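Local coordinates for putative alpha-N-acetylgalactosaminidase (PDB 3CC1), which probably hydrolyses the glycosidic bonds of terminal alpha-linked N-acetylgalactosamine, using a TIM-barrel catalytic domain, at residues R116-R120 against Q121-E125; L382-R385 against L386-G390. All blocks are in the same frame, centred on the assembly; numbering follows the deposited sequence.

Contact 1 of 2, residues R116-R120 against Q121-E125; sequences RGIPR and QAVYE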
# COMPACT_ATOMS: atom_id res chain seq x y z
N ARG A 116 2.64 6.91 -32.05
CA ARG A 116 1.28 7.17 -32.42
C ARG A 116 1.15 8.53 -33.06
O ARG A 116 1.72 9.51 -32.58
CB ARG A 116 0.42 7.17 -31.17
CG ARG A 116 -1.04 7.50 -31.38
CD ARG A 116 -1.77 7.71 -30.05
NE ARG A 116 -1.27 8.85 -29.29
CZ ARG A 116 -1.81 10.07 -29.31
NH1 ARG A 116 -2.85 10.33 -30.07
NH2 ARG A 116 -1.29 11.04 -28.60
N GLY A 117 0.32 8.59 -34.11
CA GLY A 117 -0.10 9.86 -34.71
C GLY A 117 0.54 10.21 -36.04
O GLY A 117 0.94 9.34 -36.84
N ILE A 118 0.63 11.50 -36.26
CA ILE A 118 1.11 12.05 -37.50
C ILE A 118 2.10 13.17 -37.15
O ILE A 118 1.90 13.88 -36.19
CB ILE A 118 -0.08 12.64 -38.33
CG1 ILE A 118 0.38 13.12 -39.70
CG2 ILE A 118 -0.80 13.78 -37.56
CD1 ILE A 118 -0.77 13.43 -40.68
N PRO A 119 3.19 13.32 -37.90
CA PRO A 119 4.18 14.25 -37.40
C PRO A 119 3.68 15.67 -37.35
O PRO A 119 2.94 16.10 -38.20
CB PRO A 119 5.31 14.12 -38.43
CG PRO A 119 5.17 12.73 -38.96
CD PRO A 119 3.69 12.53 -39.06
N ARG A 120 4.11 16.41 -36.35
CA ARG A 120 3.72 17.80 -36.28
C ARG A 120 4.22 18.54 -37.53
O ARG A 120 3.65 19.51 -37.97
CB ARG A 120 4.33 18.42 -35.02
CG ARG A 120 3.79 17.83 -33.73
CD ARG A 120 4.14 18.78 -32.59
NE ARG A 120 3.83 18.17 -31.32
CZ ARG A 120 3.99 18.78 -30.16
NH1 ARG A 120 4.39 20.04 -30.13
NH2 ARG A 120 3.76 18.15 -29.04
N GLN A 121 5.35 18.08 -38.03
CA GLN A 121 6.00 18.61 -39.22
C GLN A 121 5.11 18.46 -40.47
O GLN A 121 5.08 19.35 -41.32
CB GLN A 121 7.32 17.90 -39.41
CG GLN A 121 8.16 18.47 -40.54
CD GLN A 121 9.56 17.83 -40.57
OE1 GLN A 121 10.29 17.89 -39.60
NE2 GLN A 121 9.91 17.22 -41.69
N ALA A 122 4.36 17.35 -40.54
CA ALA A 122 3.37 17.14 -41.58
C ALA A 122 2.22 18.14 -41.42
O ALA A 122 1.70 18.66 -42.39
CB ALA A 122 2.85 15.69 -41.56
N VAL A 123 1.85 18.42 -40.20
CA VAL A 123 0.73 19.34 -39.95
C VAL A 123 1.17 20.74 -40.38
O VAL A 123 0.47 21.44 -41.10
CB VAL A 123 0.22 19.24 -38.50
CG1 VAL A 123 -0.78 20.34 -38.22
CG2 VAL A 123 -0.39 17.84 -38.22
N TYR A 124 2.39 21.12 -39.99
CA TYR A 124 2.98 22.40 -40.39
C TYR A 124 2.98 22.56 -41.90
O TYR A 124 2.57 23.57 -42.42
CB TYR A 124 4.43 22.50 -39.90
CG TYR A 124 5.26 23.63 -40.50
CD1 TYR A 124 4.95 24.97 -40.26
CD2 TYR A 124 6.39 23.36 -41.25
CE1 TYR A 124 5.74 25.98 -40.80
CE2 TYR A 124 7.17 24.35 -41.79
CZ TYR A 124 6.85 25.66 -41.55
OH TYR A 124 7.65 26.63 -42.11
N GLU A 125 3.43 21.51 -42.58
CA GLU A 125 3.64 21.58 -44.02
C GLU A 125 2.32 21.34 -44.74
O GLU A 125 2.22 21.52 -45.94
CB GLU A 125 4.65 20.53 -44.48
CG GLU A 125 6.12 20.81 -44.06
CD GLU A 125 7.14 19.76 -44.58
OE1 GLU A 125 6.80 19.04 -45.54
OE2 GLU A 125 8.27 19.63 -44.02
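Ile118 and Ala122 pack against each other where a short strand runs straight into a helix. Ile118 CG1 lies 4.0 Å from Ala122 CB, and Pro119 CD approaches the same methyl at 4.1 Å. With CG1 anti to the backbone N (chi1 -175°), Ile118 turns that branch to Ala122 and its CG2 to Val123 CG2, 4.1 Å away. The Ile118 and Val123 side chains cross at about a right angle. The apolar side, where Ile118, Pro119 and Ala122 are buried, is the closely packed one.

Pro119 is the N-cap residue. Its carbonyl O accepts from Val123 N at 3.3 Å and, weakly, from Ala122 N. The next bond, Tyr124 N to Arg120 O, is shorter and straighter, at 2.9 Å and 167°. The helix has thus settled into its i to i+4 pattern within its first turn.

The looser side carries Arg120 and Tyr124, both partly exposed. Arg120 extends away from the helix, and its NE bonds to Met152 O. Gln121 is buried, and its NE2 hydrogen-bonds to Leu72 O. It also packs on Phe69 of the second subunit.

Strand 118-119 is an edge strand, antiparallel to strand 152-155. Ile118 also touches Tyr165 of helix 162-175, and Ala122 rests on Ala136 of helix 136-139.

Contact 2 of 2, residues L382-R385 against L386-G390; sequences LQFR and LDMVG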
# COMPACT_ATOMS: atom_id res chain seq x y z
N LEU A 382 12.40 -20.23 1.25
CA LEU A 382 11.17 -20.38 0.46
C LEU A 382 10.65 -21.81 0.52
O LEU A 382 11.41 -22.75 0.43
CB LEU A 382 11.42 -19.94 -0.98
CG LEU A 382 11.04 -18.46 -0.93
CD1 LEU A 382 12.22 -17.61 -0.51
CD2 LEU A 382 10.45 -18.10 -2.19
N GLN A 383 9.33 -21.94 0.68
CA GLN A 383 8.68 -23.24 0.79
C GLN A 383 7.79 -23.47 -0.42
O GLN A 383 7.29 -22.55 -1.06
CB GLN A 383 7.74 -23.32 2.00
CG GLN A 383 8.25 -22.81 3.33
CD GLN A 383 8.93 -23.86 4.20
OE1 GLN A 383 8.60 -25.07 4.17
NE2 GLN A 383 9.87 -23.39 5.04
N PHE A 384 7.51 -24.74 -0.65
CA PHE A 384 6.62 -25.12 -1.69
C PHE A 384 6.07 -26.51 -1.43
O PHE A 384 6.77 -27.38 -0.90
CB PHE A 384 7.39 -24.98 -3.03
CG PHE A 384 6.92 -25.87 -4.07
CD1 PHE A 384 5.76 -25.60 -4.73
CD2 PHE A 384 7.63 -26.97 -4.40
CE1 PHE A 384 5.29 -26.47 -5.67
CE2 PHE A 384 7.18 -27.85 -5.32
CZ PHE A 384 6.00 -27.61 -5.95
N ARG A 385 4.79 -26.70 -1.75
CA ARG A 385 4.14 -28.03 -1.68
C ARG A 385 3.42 -28.33 -2.97
O ARG A 385 2.93 -27.45 -3.68
CB ARG A 385 3.11 -28.10 -0.53
CG ARG A 385 3.62 -27.81 0.85
CD ARG A 385 2.43 -27.87 1.88
NE ARG A 385 1.31 -27.10 1.39
CZ ARG A 385 1.11 -25.80 1.58
NH1 ARG A 385 1.95 -25.09 2.33
NH2 ARG A 385 0.11 -25.20 0.99
N LEU A 386 3.37 -29.61 -3.29
CA LEU A 386 2.73 -30.07 -4.52
C LEU A 386 1.25 -29.65 -4.64
O LEU A 386 0.75 -29.42 -5.73
CB LEU A 386 2.89 -31.59 -4.68
CG LEU A 386 4.33 -32.04 -4.96
CD1 LEU A 386 4.49 -33.60 -4.97
CD2 LEU A 386 4.88 -31.44 -6.29
N ASP A 387 0.56 -29.55 -3.51
CA ASP A 387 -0.87 -29.17 -3.51
C ASP A 387 -1.11 -27.76 -4.04
O ASP A 387 -2.21 -27.43 -4.43
CB ASP A 387 -1.54 -29.37 -2.12
CG ASP A 387 -0.78 -28.69 -0.96
OD1 ASP A 387 -0.72 -27.45 -0.91
OD2 ASP A 387 -0.26 -29.42 -0.09
N MSE A 388 -0.07 -26.95 -4.12
CA MSE A 388 -0.20 -25.59 -4.67
C MSE A 388 -0.25 -25.58 -6.19
O MSE A 388 -0.63 -24.57 -6.80
CB MSE A 388 1.01 -24.75 -4.28
CG MSE A 388 1.19 -24.50 -2.81
SE MSE A 388 2.95 -23.65 -2.55
CE MSE A 388 2.80 -23.35 -0.70
N VAL A 389 0.20 -26.66 -6.81
CA VAL A 389 0.35 -26.69 -8.27
C VAL A 389 -0.40 -27.85 -8.92
O VAL A 389 -0.25 -28.10 -10.10
CB VAL A 389 1.81 -26.61 -8.71
CG1 VAL A 389 2.44 -25.23 -8.19
CG2 VAL A 389 2.63 -27.82 -8.26
N GLY A 390 -1.27 -28.51 -8.17
CA GLY A 390 -2.22 -29.47 -8.75
C GLY A 390 -1.71 -30.90 -8.81
O GLY A 390 -2.33 -31.73 -9.47
O HOH W 1 -1.92 -25.25 -1.32
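Asp387 OD1 is gripped by two nitrogens of Arg385: NE at 3.1 Å and NH2 at 3.1 Å. Asp387 OD2 takes a further bond from Arg385 NE, at 3.2 Å. This is a side-on salt bridge. It spans the start of the 3-10 turn 386-388, which follows strand 380-384 of the C-terminal beta sandwich. Both carboxylate oxygens use their syn lone pairs, and the two flat groups lie nearly coplanar, 25° apart. The Arg385 chain bends at chi3 (-48°), which brings NE and NH2 round to the carboxylate. The several bonds should fix the rotation of both groups and probably favour a charged pair.

The turn itself is closed by Met388 N, which bonds to Arg385 O at 3.1 Å. Residue 388 is selenomethionine. Its chain is extended beyond CG, and its CE lies over one face of the guanidinium, 3.6 Å from Arg385 NH1.

Phe384 serves the apolar side. Its ring makes an oblique Met-aromatic contact with Met388 SE. Leu386 CD2 also reaches the ring obliquely, 4.0 Å from Phe384 CZ. Phe384 and Val389 both touch Val370 of strand 368-374 and Leu429 of strand 424-431, in the sandwich core.

The polar side faces another chain. Arg385 NH2 also bonds to Ile264 O of the third subunit, and Met388 packs on that same Ile264. Strand 380-384 pairs with strand 415-419 before the chain turns. On the core side, Val389 CG2 sits at the edge of the Phe384 ring, near its plane, 4.0 Å from Phe384 CE1.

Contacts 1 and 2 come in series along the chain and lie on opposite sides of its centre. Their centres are about 55 Å apart, and their nearest atoms about 40 Å, so they do not touch. They share no sheet or helix. Contact 1 follows strand 109-115 of the parallel barrel sheet and contributes an edge strand to a small antiparallel sheet. Contact 2 begins within strand 380-384 of the C-terminal beta sandwich. In each the chain leaves a strand, for a helix at contact 1 and for a 3-10 turn at contact 2. Each also meets a different neighbouring chain, the second subunit at contact 1 and the third at contact 2. Regions on opposite sides of the chain's centre therefore both meet other subunits.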